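Fibronectin type III domain-containing protein (Simiduia agarivorans, PDB 6P2K) probably hydrolyses beta-glucan chains such as xyloglucan as a glycoside hydrolase of family 74, built from paired seven-bladed beta-propellers that also bind zinc. Local coordinates at residues P119-R122 and D123-F127; W310-I313 and W314-Y317. All coordinates share one frame; numbering follows the deposited sequence.

Contact 1 of 2, residues P119-R122 and D123-F127; sequences PGWR and DDDDF. With ZN (zinc ion), chain Q.
The indole of W121 offers its NE1 edge to the carboxylate of D125: the ring and carboxylate planes stand 90° apart, and D125 OD1 lies in the ring plane, 3.0 Å from W121 NE1. This hydrogen bond is nearly straight at the nitrogen, with an N-H...O angle of 166°, yet it meets the oxygen from above the carboxylate plane. At the five-membered ring, W121 CD1 also approaches the backbone oxygen D124 O. W121 CG sits between its own backbone N and carbonyl carbon (chi1 56°), which brings the indole back alongside the following residues. The backbone reverses in a type II' beta turn from W121 to D124, closed by D124 N donating to W121 O at 3.0 Å. Water 1 adds a bridge, donating to R122 O and to D125 OD2, so both oxygens of D125 are engaged. A phenylalanine at W121 would probably leave D125 OD1 without its N-H partner and the carboxylate freer to turn.

D124, at the turn's end, binds zinc through OD1 at 2.0 Å together with three waters and Q16 OE1, while its OD2 forms a salt bridge with R59 that probably fixes the carboxylate's rotation. An acidic side chain suits this place because one oxygen can serve the metal and the other an arginine. The extended arm of R122 leads away from the turn, and its NE donates to F61 O, while D123 pairs with R334.

The turn follows strand 114-119 in the loop leading to strand 139-144, with W121 and D124 packed on F61 of strand 60-66 and R122 and D123 reaching Y267 and W266 of strand 265-270.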
ATOM      1  N   PRO B 119       7.801 -14.888 -64.138  1.00 48.28           N
ATOM      2  CA  PRO B 119       6.841 -15.580 -63.272  1.00 46.67           C
ATOM      3  C   PRO B 119       7.461 -15.943 -61.931  1.00 45.08           C
ATOM      4  O   PRO B 119       8.621 -16.351 -61.850  1.00 47.90           O
ATOM      5  CB  PRO B 119       6.483 -16.830 -64.081  1.00 49.36           C
ATOM      6  CG  PRO B 119       6.647 -16.400 -65.493  1.00 49.30           C
ATOM      7  CD  PRO B 119       7.800 -15.428 -65.507  1.00 48.49           C
ATOM      8  N   GLY B 120       6.679 -15.790 -60.873  1.00 42.77           N
ATOM      9  CA  GLY B 120       7.176 -16.101 -59.547  1.00 42.87           C
ATOM     10  C   GLY B 120       6.148 -15.767 -58.491  1.00 42.46           C
ATOM     11  O   GLY B 120       5.128 -15.122 -58.757  1.00 42.78           O
ATOM     12  N   TRP B 121       6.448 -16.219 -57.268  1.00 41.31           N
ATOM     13  CA  TRP B 121       5.553 -15.940 -56.140  1.00 38.17           C
ATOM     14  C   TRP B 121       6.276 -15.959 -54.799  1.00 36.38           C
ATOM     15  O   TRP B 121       5.621 -16.209 -53.782  1.00 36.22           O
ATOM     16  CB  TRP B 121       4.402 -16.947 -56.126  1.00 41.84           C
ATOM     17  CG  TRP B 121       4.876 -18.368 -56.087  1.00 42.97           C
ATOM     18  CD1 TRP B 121       5.097 -19.125 -54.977  1.00 42.99           C
ATOM     19  CD2 TRP B 121       5.200 -19.197 -57.211  1.00 45.64           C
ATOM     20  NE1 TRP B 121       5.531 -20.378 -55.337  1.00 45.15           N
ATOM     21  CE2 TRP B 121       5.604 -20.447 -56.703  1.00 47.46           C
ATOM     22  CE3 TRP B 121       5.184 -19.005 -58.596  1.00 46.57           C
ATOM     23  CZ2 TRP B 121       5.990 -21.500 -57.531  1.00 48.93           C
ATOM     24  CZ3 TRP B 121       5.567 -20.050 -59.415  1.00 48.92           C
ATOM     25  CH2 TRP B 121       5.963 -21.282 -58.880  1.00 49.77           C
ATOM     26  N   ARG B 122       7.587 -15.725 -54.757  1.00 35.86           N
ATOM     27  CA  ARG B 122       8.371 -15.632 -53.513  1.00 35.30           C
ATOM     28  C   ARG B 122       8.200 -16.937 -52.739  1.00 35.60           C
ATOM     29  O   ARG B 122       8.336 -18.018 -53.335  1.00 36.45           O
ATOM     30  CB  ARG B 122       7.959 -14.369 -52.769  1.00 34.87           C
ATOM     31  CG  ARG B 122       8.211 -13.100 -53.544  1.00 33.26           C
ATOM     32  CD  ARG B 122       8.168 -11.874 -52.647  1.00 34.22           C
ATOM     33  NE  ARG B 122       8.634 -10.693 -53.363  1.00 36.24           N
ATOM     34  CZ  ARG B 122       9.839 -10.152 -53.211  1.00 36.51           C
ATOM     35  NH1 ARG B 122      10.705 -10.678 -52.354  1.00 32.43           N
ATOM     36  NH2 ARG B 122      10.178  -9.080 -53.917  1.00 37.39           N
ATOM     37  N   ASP B 123       7.914 -16.892 -51.439  1.00 35.33           N
ATOM     38  CA  ASP B 123       7.720 -18.077 -50.616  1.00 39.05           C
ATOM     39  C   ASP B 123       6.251 -18.441 -50.447  1.00 41.91           C
ATOM     40  O   ASP B 123       5.927 -19.305 -49.626  1.00 43.65           O
ATOM     41  CB  ASP B 123       8.362 -17.865 -49.244  1.00 37.78           C
ATOM     42  CG  ASP B 123       7.906 -16.573 -48.581  1.00 40.15           C
ATOM     43  OD1 ASP B 123       7.675 -15.579 -49.306  1.00 41.64           O
ATOM     44  OD2 ASP B 123       7.775 -16.550 -47.339  1.00 39.13           O
ATOM     45  N   ASP B 124       5.355 -17.805 -51.200  1.00 43.21           N
ATOM     46  CA  ASP B 124       3.925 -18.052 -51.058  1.00 48.84           C
ATOM     47  C   ASP B 124       3.508 -19.313 -51.805  1.00 47.61           C
ATOM     48  O   ASP B 124       2.585 -19.276 -52.625  1.00 43.13           O
ATOM     49  CB  ASP B 124       3.121 -16.853 -51.566  1.00 58.65           C
ATOM     50  CG  ASP B 124       2.637 -15.953 -50.445  1.00 68.69           C
ATOM     51  OD1 ASP B 124       3.055 -16.148 -49.281  1.00 79.72           O
ATOM     52  OD2 ASP B 124       1.829 -15.045 -50.730  1.00 72.93           O
ATOM     53  N   ASP B 125       4.175 -20.436 -51.525  1.00 45.49           N
ATOM     54  CA  ASP B 125       3.868 -21.670 -52.238  1.00 47.29           C
ATOM     55  C   ASP B 125       2.458 -22.160 -51.934  1.00 47.99           C
ATOM     56  O   ASP B 125       1.848 -22.844 -52.764  1.00 48.97           O
ATOM     57  CB  ASP B 125       4.896 -22.749 -51.893  1.00 49.00           C
ATOM     58  CG  ASP B 125       6.214 -22.554 -52.625  1.00 50.99           C
ATOM     59  OD1 ASP B 125       6.286 -22.895 -53.826  1.00 53.35           O
ATOM     60  OD2 ASP B 125       7.176 -22.053 -52.001  1.00 51.13           O
ATOM     61  N   ASP B 126       1.920 -21.820 -50.765  1.00 46.32           N
ATOM     62  CA  ASP B 126       0.569 -22.233 -50.411  1.00 50.83           C
ATOM     63  C   ASP B 126      -0.507 -21.382 -51.076  1.00 47.79           C
ATOM     64  O   ASP B 126      -1.695 -21.648 -50.873  1.00 49.37           O
ATOM     65  CB  ASP B 126       0.391 -22.208 -48.889  1.00 57.94           C
ATOM     66  CG  ASP B 126       0.788 -20.879 -48.269  1.00 66.70           C
ATOM     67  OD1 ASP B 126       1.575 -20.133 -48.895  1.00 69.30           O
ATOM     68  OD2 ASP B 126       0.315 -20.582 -47.151  1.00 68.52           O
ATOM     69  N   PHE B 127      -0.126 -20.381 -51.869  1.00 46.24           N
ATOM     70  CA  PHE B 127      -1.081 -19.525 -52.555  1.00 46.19           C
ATOM     71  C   PHE B 127      -1.008 -19.606 -54.074  1.00 43.06           C
ATOM     72  O   PHE B 127      -1.890 -19.056 -54.743  1.00 41.44           O
ATOM     73  CB  PHE B 127      -0.891 -18.056 -52.141  1.00 45.67           C
ATOM     74  CG  PHE B 127      -1.458 -17.720 -50.788  1.00 48.48           C
ATOM     75  CD1 PHE B 127      -0.699 -17.888 -49.641  1.00 47.27           C
ATOM     76  CD2 PHE B 127      -2.747 -17.222 -50.665  1.00 49.95           C
ATOM     77  CE1 PHE B 127      -1.217 -17.576 -48.397  1.00 47.20           C
ATOM     78  CE2 PHE B 127      -3.271 -16.906 -49.423  1.00 49.90           C
ATOM     79  CZ  PHE B 127      -2.504 -17.084 -48.287  1.00 48.23           C
TER
HETATM   80 ZN    ZN Q 802       3.742 -15.126 -47.663  0.76 69.04          ZN
HETATM   81  O   HOH W   1       9.504 -20.101 -52.719  1.00 42.26           O
HETATM   82  O   HOH W   2       1.949 -14.570 -46.715  1.00 70.30           O
HETATM   83  O   HOH W   3       4.234 -16.831 -46.538  1.00 68.17           O
HETATM   84  O   HOH W   4       4.848 -14.557 -49.365  1.00 65.66           O

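Contact 2 of 2, residues W310-I313 and W314-Y317; sequences WEKI and WDSY
K312 and D315 meet across a classic beta bulge near the end of strand 304-314, an edge strand of a four-stranded antiparallel propeller blade. The lysine's extended methylene chain crosses the carboxylate at about a right angle, with K312 CD 3.6 Å from D315 OD2. Its ammonium forms a salt bridge at the long end of the range, K312 NZ to D315 OD1 at 3.6 Å. Lysine suits this place because its aliphatic part can pack while its tip serves several acceptors: NZ also donates to F290 O and pairs with E260.

The bulge probably helps to bring the two side chains together. I313 and W314 both face L292 of strand 292-300, and the chain turns a corner at I313. Having CG anti to the backbone N (chi1 -158°), W314 carries its indole into an aromatic cluster, stacked with W371 and edge-to-face with W321; a broad flat ring can use both kinds of contact. W371 NE1 also donates to I313 O, tying the corner to the next blade's strand 368-373. The backbone of S316 probably steadies the aspartate: S316 N donates to D315 OD1 at 2.7 Å, from above the carboxylate plane.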
ATOM      1  N   TRP B 310      31.725 -11.569 -43.418  1.00 41.76           N
ATOM      2  CA  TRP B 310      30.328 -11.216 -43.221  1.00 39.63           C
ATOM      3  C   TRP B 310      30.175 -10.479 -41.899  1.00 34.72           C
ATOM      4  O   TRP B 310      30.805 -10.839 -40.899  1.00 33.78           O
ATOM      5  CB  TRP B 310      29.432 -12.456 -43.226  1.00 38.24           C
ATOM      6  CG  TRP B 310      29.330 -13.134 -44.556  1.00 40.37           C
ATOM      7  CD1 TRP B 310      30.029 -14.227 -44.971  1.00 43.27           C
ATOM      8  CD2 TRP B 310      28.466 -12.772 -45.640  1.00 38.57           C
ATOM      9  NE1 TRP B 310      29.661 -14.566 -46.251  1.00 42.14           N
ATOM     10  CE2 TRP B 310      28.701 -13.688 -46.684  1.00 41.18           C
ATOM     11  CE3 TRP B 310      27.517 -11.765 -45.831  1.00 35.48           C
ATOM     12  CZ2 TRP B 310      28.023 -13.626 -47.901  1.00 40.84           C
ATOM     13  CZ3 TRP B 310      26.848 -11.702 -47.040  1.00 32.99           C
ATOM     14  CH2 TRP B 310      27.103 -12.626 -48.058  1.00 35.94           C
ATOM     15  N   GLU B 311      29.337  -9.450 -41.896  1.00 35.04           N
ATOM     16  CA  GLU B 311      29.096  -8.640 -40.713  1.00 34.40           C
ATOM     17  C   GLU B 311      27.600  -8.435 -40.547  1.00 30.64           C
ATOM     18  O   GLU B 311      26.890  -8.180 -41.524  1.00 30.64           O
ATOM     19  CB  GLU B 311      29.808  -7.287 -40.820  1.00 39.59           C
ATOM     20  CG  GLU B 311      29.384  -6.261 -39.788  1.00 47.72           C
ATOM     21  CD  GLU B 311      30.012  -4.905 -40.038  1.00 58.92           C
ATOM     22  OE1 GLU B 311      29.938  -4.035 -39.144  1.00 62.52           O
ATOM     23  OE2 GLU B 311      30.584  -4.709 -41.132  1.00 64.06           O
ATOM     24  N   LYS B 312      27.120  -8.562 -39.313  1.00 27.44           N
ATOM     25  CA  LYS B 312      25.719  -8.290 -39.017  1.00 30.13           C
ATOM     26  C   LYS B 312      25.541  -6.784 -38.887  1.00 29.14           C
ATOM     27  O   LYS B 312      26.067  -6.167 -37.958  1.00 32.54           O
ATOM     28  CB  LYS B 312      25.284  -9.010 -37.744  1.00 32.29           C
ATOM     29  CG  LYS B 312      24.823 -10.438 -37.977  1.00 34.98           C
ATOM     30  CD  LYS B 312      23.902 -10.917 -36.871  1.00 33.64           C
ATOM     31  CE  LYS B 312      23.771 -12.431 -36.897  1.00 34.75           C
ATOM     32  NZ  LYS B 312      22.834 -12.927 -35.847  1.00 34.38           N
ATOM     33  N   ILE B 313      24.812  -6.184 -39.832  1.00 26.57           N
ATOM     34  CA  ILE B 313      24.512  -4.757 -39.752  1.00 27.83           C
ATOM     35  C   ILE B 313      23.199  -4.491 -39.035  1.00 28.93           C
ATOM     36  O   ILE B 313      22.862  -3.323 -38.785  1.00 26.32           O
ATOM     37  CB  ILE B 313      24.498  -4.126 -41.158  1.00 31.00           C
ATOM     38  CG1 ILE B 313      23.425  -4.782 -42.029  1.00 27.83           C
ATOM     39  CG2 ILE B 313      25.866  -4.268 -41.809  1.00 24.77           C
ATOM     40  CD1 ILE B 313      23.094  -3.988 -43.274  1.00 28.08           C
ATOM     41  N   TRP B 314      22.456  -5.541 -38.689  1.00 29.69           N
ATOM     42  CA  TRP B 314      21.209  -5.460 -37.943  1.00 24.96           C
ATOM     43  C   TRP B 314      21.118  -6.735 -37.119  1.00 25.82           C
ATOM     44  O   TRP B 314      21.430  -7.816 -37.623  1.00 26.93           O
ATOM     45  CB  TRP B 314      20.011  -5.326 -38.889  1.00 19.73           C
ATOM     46  CG  TRP B 314      18.776  -4.726 -38.281  1.00 23.64           C
ATOM     47  CD1 TRP B 314      18.669  -4.070 -37.085  1.00 22.39           C
ATOM     48  CD2 TRP B 314      17.465  -4.730 -38.856  1.00 19.96           C
ATOM     49  NE1 TRP B 314      17.367  -3.670 -36.883  1.00 22.90           N
ATOM     50  CE2 TRP B 314      16.610  -4.063 -37.957  1.00 18.26           C
ATOM     51  CE3 TRP B 314      16.930  -5.239 -40.045  1.00 22.36           C
ATOM     52  CZ2 TRP B 314      15.253  -3.888 -38.213  1.00 22.03           C
ATOM     53  CZ3 TRP B 314      15.581  -5.064 -40.296  1.00 20.03           C
ATOM     54  CH2 TRP B 314      14.760  -4.392 -39.385  1.00 18.11           C
ATOM     55  N   ASP B 315      20.711  -6.616 -35.858  1.00 26.31           N
ATOM     56  CA  ASP B 315      20.851  -7.740 -34.939  1.00 28.06           C
ATOM     57  C   ASP B 315      19.742  -7.693 -33.892  1.00 28.36           C
ATOM     58  O   ASP B 315      18.814  -6.884 -33.978  1.00 27.45           O
ATOM     59  CB  ASP B 315      22.240  -7.723 -34.290  1.00 30.57           C
ATOM     60  CG  ASP B 315      22.746  -9.110 -33.958  1.00 37.26           C
ATOM     61  OD1 ASP B 315      21.923 -10.053 -33.919  1.00 38.52           O
ATOM     62  OD2 ASP B 315      23.967  -9.255 -33.731  1.00 38.72           O
ATOM     63  N   SER B 316      19.858  -8.571 -32.891  1.00 25.18           N
ATOM     64  CA  SER B 316      18.900  -8.659 -31.799  1.00 27.33           C
ATOM     65  C   SER B 316      18.667  -7.289 -31.181  1.00 25.94           C
ATOM     66  O   SER B 316      19.565  -6.445 -31.132  1.00 30.19           O
ATOM     67  CB  SER B 316      19.407  -9.619 -30.718  1.00 31.16           C
ATOM     68  OG  SER B 316      19.892 -10.814 -31.297  1.00 36.15           O
ATOM     69  N   TYR B 317      17.447  -7.071 -30.706  1.00 23.78           N
ATOM     70  CA  TYR B 317      17.108  -5.816 -30.052  1.00 23.63           C
ATOM     71  C   TYR B 317      17.993  -5.603 -28.831  1.00 24.84           C
ATOM     72  O   TYR B 317      18.058  -6.454 -27.940  1.00 28.22           O
ATOM     73  CB  TYR B 317      15.632  -5.812 -29.650  1.00 21.98           C
ATOM     74  CG  TYR B 317      15.205  -4.556 -28.931  1.00 20.07           C
ATOM     75  CD1 TYR B 317      15.055  -3.356 -29.616  1.00 24.59           C
ATOM     76  CD2 TYR B 317      14.952  -4.569 -27.568  1.00 20.45           C
ATOM     77  CE1 TYR B 317      14.660  -2.203 -28.958  1.00 23.94           C
ATOM     78  CE2 TYR B 317      14.557  -3.422 -26.902  1.00 26.36           C
ATOM     79  CZ  TYR B 317      14.416  -2.240 -27.604  1.00 25.80           C
ATOM     80  OH  TYR B 317      14.025  -1.093 -26.944  1.00 29.19           O
TER

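How the contacts relate
From the N terminus, contact 1 comes first: residues 119-127 turn the chain back after strand 114-119, in the loop that leads to strand 139-144. It is complete before contact 2 opens at residues 310-317, so the two lie in series and neither nests nor crosses. Contact 2 belongs to the last strand of a later blade and its exit toward strand 336-338. The centres of contacts 1 and 2 are about 27 Å apart. The nearest atoms of contact 1 and contact 2 are about 14 Å apart, so the two do not touch. Strand 265-270 connects their surroundings: contact 1 packs against it, while the same blade's other edge strand, 304-314, carries contact 2, which joins that blade to strand 368-373.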